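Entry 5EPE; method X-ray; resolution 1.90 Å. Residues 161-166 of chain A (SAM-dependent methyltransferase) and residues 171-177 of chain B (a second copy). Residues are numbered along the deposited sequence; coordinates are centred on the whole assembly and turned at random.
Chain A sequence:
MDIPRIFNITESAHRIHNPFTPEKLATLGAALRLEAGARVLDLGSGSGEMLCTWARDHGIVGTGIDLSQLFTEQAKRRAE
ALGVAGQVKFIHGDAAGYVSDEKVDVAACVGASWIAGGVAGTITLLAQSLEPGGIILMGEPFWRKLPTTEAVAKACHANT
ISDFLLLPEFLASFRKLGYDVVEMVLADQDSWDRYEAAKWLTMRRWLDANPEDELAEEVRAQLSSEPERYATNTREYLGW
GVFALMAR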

ATOM      1  N   ILE A 161     -15.461  14.907   9.458  1.00 26.91           N
ATOM      2  CA  ILE A 161     -15.694  13.471   9.332  1.00 25.91           C
ATOM      3  C   ILE A 161     -16.377  12.929  10.583  1.00 23.24           C
ATOM      4  O   ILE A 161     -17.230  12.102  10.459  1.00 21.76           O
ATOM      5  CB  ILE A 161     -14.407  12.707   8.978  1.00 27.69           C
ATOM      6  CG1 ILE A 161     -14.062  13.017   7.528  1.00 30.29           C
ATOM      7  CG2 ILE A 161     -14.574  11.186   9.065  1.00 27.24           C
ATOM      8  CD1 ILE A 161     -12.728  12.445   7.072  1.00 33.05           C
ATOM      9  N   SER A 162     -16.001  13.440  11.767  1.00 22.79           N
ATOM     10  CA  SER A 162     -16.588  12.972  13.019  1.00 22.70           C
ATOM     11  C   SER A 162     -18.100  13.255  13.174  1.00 23.08           C
ATOM     12  O   SER A 162     -18.697  12.727  14.122  1.00 22.79           O
ATOM     13  CB  SER A 162     -15.786  13.525  14.213  1.00 23.31           C
ATOM     14  OG  SER A 162     -15.718  14.930  14.194  1.00 24.26           O
ATOM     15  N   ASP A 163     -18.727  14.037  12.260  1.00 23.06           N
ATOM     16  CA  ASP A 163     -20.181  14.297  12.313  1.00 23.40           C
ATOM     17  C   ASP A 163     -20.983  13.037  12.088  1.00 21.57           C
ATOM     18  O   ASP A 163     -22.088  12.936  12.595  1.00 21.82           O
ATOM     19  CB  ASP A 163     -20.665  15.372  11.321  1.00 25.17           C
ATOM     20  CG  ASP A 163     -20.441  16.780  11.824  1.00 28.55           C
ATOM     21  OD1 ASP A 163     -20.578  17.024  13.029  1.00 31.18           O
ATOM     22  OD2 ASP A 163     -20.063  17.660  11.032  1.00 33.07           O
ATOM     23  N   PHE A 164     -20.440  12.081  11.339  1.00 20.13           N
ATOM     24  CA  PHE A 164     -21.116  10.812  11.020  1.00 19.44           C
ATOM     25  C   PHE A 164     -20.218   9.655  11.374  1.00 18.05           C
ATOM     26  O   PHE A 164     -19.020   9.843  11.613  1.00 18.59           O
ATOM     27  CB  PHE A 164     -21.529  10.693   9.529  1.00 20.15           C
ATOM     28  CG  PHE A 164     -22.408  11.834   9.038  1.00 21.81           C
ATOM     29  CD1 PHE A 164     -23.466  12.310   9.797  1.00 22.91           C
ATOM     30  CD2 PHE A 164     -22.164  12.429   7.824  1.00 24.13           C
ATOM     31  CE1 PHE A 164     -24.240  13.417   9.395  1.00 23.96           C
ATOM     32  CE2 PHE A 164     -22.971  13.523   7.396  1.00 24.94           C
ATOM     33  CZ  PHE A 164     -23.963  14.010   8.194  1.00 24.61           C
ATOM     34  N   LEU A 165     -20.814   8.479  11.441  1.00 16.83           N
ATOM     35  CA  LEU A 165     -20.100   7.231  11.773  1.00 16.55           C
ATOM     36  C   LEU A 165     -20.348   6.201  10.694  1.00 16.28           C
ATOM     37  O   LEU A 165     -21.395   6.216  10.034  1.00 15.34           O
ATOM     38  CB  LEU A 165     -20.642   6.699  13.108  1.00 16.72           C
ATOM     39  CG  LEU A 165     -20.448   7.623  14.327  1.00 16.83           C
ATOM     40  CD1 LEU A 165     -21.077   7.079  15.577  1.00 17.15           C
ATOM     41  CD2 LEU A 165     -18.963   7.793  14.599  1.00 17.91           C
ATOM     42  N   LEU A 166     -19.420   5.257  10.543  1.00 16.24           N
ATOM     43  CA  LEU A 166     -19.675   4.093   9.721  1.00 16.19           C
ATOM     44  C   LEU A 166     -20.844   3.307  10.338  1.00 15.77           C
ATOM     45  O   LEU A 166     -21.116   3.422  11.545  1.00 14.92           O
ATOM     46  CB  LEU A 166     -18.416   3.184   9.618  1.00 16.72           C
ATOM     47  CG  LEU A 166     -17.292   3.853   8.819  1.00 18.05           C
ATOM     48  CD1 LEU A 166     -15.999   3.147   9.208  1.00 20.28           C
ATOM     49  CD2 LEU A 166     -17.486   3.682   7.327  1.00 18.00           C
TER
ATOM     50  N   LEU B 171     -15.218  12.292  21.200  1.00 15.67           N
ATOM     51  CA  LEU B 171     -15.570  13.668  21.548  1.00 16.08           C
ATOM     52  C   LEU B 171     -16.864  14.127  20.907  1.00 16.82           C
ATOM     53  O   LEU B 171     -17.713  14.730  21.585  1.00 17.81           O
ATOM     54  CB  LEU B 171     -14.428  14.623  21.221  1.00 16.57           C
ATOM     55  CG  LEU B 171     -13.164  14.440  22.063  1.00 17.11           C
ATOM     56  CD1 LEU B 171     -12.022  15.182  21.399  1.00 17.57           C
ATOM     57  CD2 LEU B 171     -13.445  14.948  23.463  1.00 17.96           C
ATOM     58  N   ALA B 172     -17.030  13.829  19.619  1.00 16.77           N
ATOM     59  CA  ALA B 172     -18.303  14.083  18.928  1.00 17.15           C
ATOM     60  C   ALA B 172     -19.476  13.420  19.618  1.00 17.56           C
ATOM     61  O   ALA B 172     -20.571  13.998  19.633  1.00 17.63           O
ATOM     62  CB  ALA B 172     -18.248  13.666  17.476  1.00 17.61           C
ATOM     63  N   SER B 173     -19.294  12.203  20.150  1.00 16.99           N
ATOM     64  CA  SER B 173     -20.415  11.534  20.787  1.00 18.13           C
ATOM     65  C   SER B 173     -20.944  12.313  22.016  1.00 18.29           C
ATOM     66  O   SER B 173     -22.185  12.361  22.228  1.00 19.49           O
ATOM     67  CB  SER B 173     -20.085  10.091  21.202  1.00 18.72           C
ATOM     68  OG  SER B 173     -19.152   9.988  22.254  1.00 18.22           O
ATOM     69  N   PHE B 174     -20.069  12.940  22.811  1.00 18.06           N
ATOM     70  CA  PHE B 174     -20.532  13.817  23.908  1.00 18.87           C
ATOM     71  C   PHE B 174     -21.300  15.040  23.396  1.00 19.75           C
ATOM     72  O   PHE B 174     -22.362  15.391  23.956  1.00 20.72           O
ATOM     73  CB  PHE B 174     -19.362  14.280  24.758  1.00 18.85           C
ATOM     74  CG  PHE B 174     -18.649  13.178  25.491  1.00 18.97           C
ATOM     75  CD1 PHE B 174     -19.307  12.439  26.443  1.00 19.79           C
ATOM     76  CD2 PHE B 174     -17.312  12.915  25.253  1.00 19.05           C
ATOM     77  CE1 PHE B 174     -18.637  11.459  27.171  1.00 20.14           C
ATOM     78  CE2 PHE B 174     -16.620  11.959  26.009  1.00 19.36           C
ATOM     79  CZ  PHE B 174     -17.292  11.225  26.950  1.00 20.07           C
ATOM     80  N   ARG B 175     -20.770  15.676  22.353  1.00 20.25           N
ATOM     81  CA  ARG B 175     -21.466  16.807  21.703  1.00 22.22           C
ATOM     82  C   ARG B 175     -22.864  16.391  21.254  1.00 23.04           C
ATOM     83  O   ARG B 175     -23.851  17.061  21.538  1.00 22.98           O
ATOM     84  CB  ARG B 175     -20.650  17.360  20.553  1.00 23.53           C
ATOM     85  CG  ARG B 175     -21.412  18.417  19.736  1.00 25.76           C
ATOM     86  CD  ARG B 175     -20.564  18.976  18.595  1.00 26.98           C
ATOM     87  NE  ARG B 175     -20.026  17.977  17.637  1.00 27.40           N
ATOM     88  CZ  ARG B 175     -20.721  17.380  16.664  1.00 28.24           C
ATOM     89  NH1 ARG B 175     -22.011  17.615  16.536  1.00 30.26           N
ATOM     90  NH2 ARG B 175     -20.138  16.535  15.824  1.00 28.46           N
ATOM     91  N   LYS B 176     -22.945  15.236  20.614  1.00 23.18           N
ATOM     92  CA  LYS B 176     -24.247  14.697  20.106  1.00 24.25           C
ATOM     93  C   LYS B 176     -25.206  14.330  21.238  1.00 25.28           C
ATOM     94  O   LYS B 176     -26.432  14.365  21.062  1.00 26.82           O
ATOM     95  CB  LYS B 176     -23.972  13.507  19.178  1.00 23.51           C
ATOM     96  CG  LYS B 176     -23.288  13.854  17.851  1.00 23.08           C
ATOM     97  CD  LYS B 176     -22.722  12.603  17.161  1.00 23.12           C
ATOM     98  CE  LYS B 176     -21.813  12.924  15.969  1.00 23.56           C
ATOM     99  NZ  LYS B 176     -21.086  11.734  15.355  1.00 23.25           N
ATOM    100  N   LEU B 177     -24.694  14.008  22.417  1.00 25.67           N
ATOM    101  CA  LEU B 177     -25.520  13.872  23.593  1.00 27.01           C
ATOM    102  C   LEU B 177     -26.100  15.167  24.144  1.00 26.89           C
ATOM    103  O   LEU B 177     -27.021  15.111  24.925  1.00 28.60           O
ATOM    104  CB  LEU B 177     -24.810  13.136  24.743  1.00 28.52           C
ATOM    105  CG  LEU B 177     -24.588  11.651  24.447  1.00 31.30           C
ATOM    106  CD1 LEU B 177     -23.722  11.045  25.551  1.00 30.78           C
ATOM    107  CD2 LEU B 177     -25.931  10.894  24.295  1.00 33.18           C
TER
HETATM  108  O   HOH W   1     -23.472  16.316  14.449  1.00 42.59           O

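The carbonyl groups at the end of a short 3-10 turn can accept hydrogen bonds from a basic side chain, and the contact between two copies of this methyltransferase is a compact example. In chain A, residues 161-163 form a 3-10 segment, closed by a weak bond from A:Phe164 N to A:Ile161 O (3.3 Å), after which the chain runs on in an extended conformation. Chain B contributes a helix, with regular bonds such as B:Lys176 N to B:Ala172 O (2.9 Å). The backbones come nearest at A:Ser162 and B:Ala172, whose CA atoms lie 6.3 Å apart.

So close an approach suits small residues. The B:Ala172 methyl points toward chain A, its CB 3.5 Å from A:Ser162 O and 4.1 Å from A:Ser162 CB; both residues are buried.

One helical turn on, B:Lys176 also points toward chain A. With chi2 to chi4 all t, its chain is extended and carries the ammonium to the backbone of the turn. There B:Lys176 NZ donates to A:Ser162 O (2.9 Å) and, more weakly, to A:Asp163 O (3.2 Å). A lysine suits this place because its several protons can serve two successive carbonyls.

B:Arg175 works differently, pairing charge with charge. Its chi3 of 56° bends the side chain, and B:Arg175 NH2 meets A:Asp163 OD1 at 2.9 Å in a salt bridge. The N-H...O angle of 117° makes the hydrogen bond itself weak. The CA-to-CB bond of A:Asp163 points away from the helix, yet its carboxylate comes nearer. Water 1 reinforces the pair, donating to A:Asp163 OD1 (3.3 Å) and accepting from B:Arg175 NH1 (2.9 Å). In all, 202 Å² is buried, a small area held largely by polar contacts.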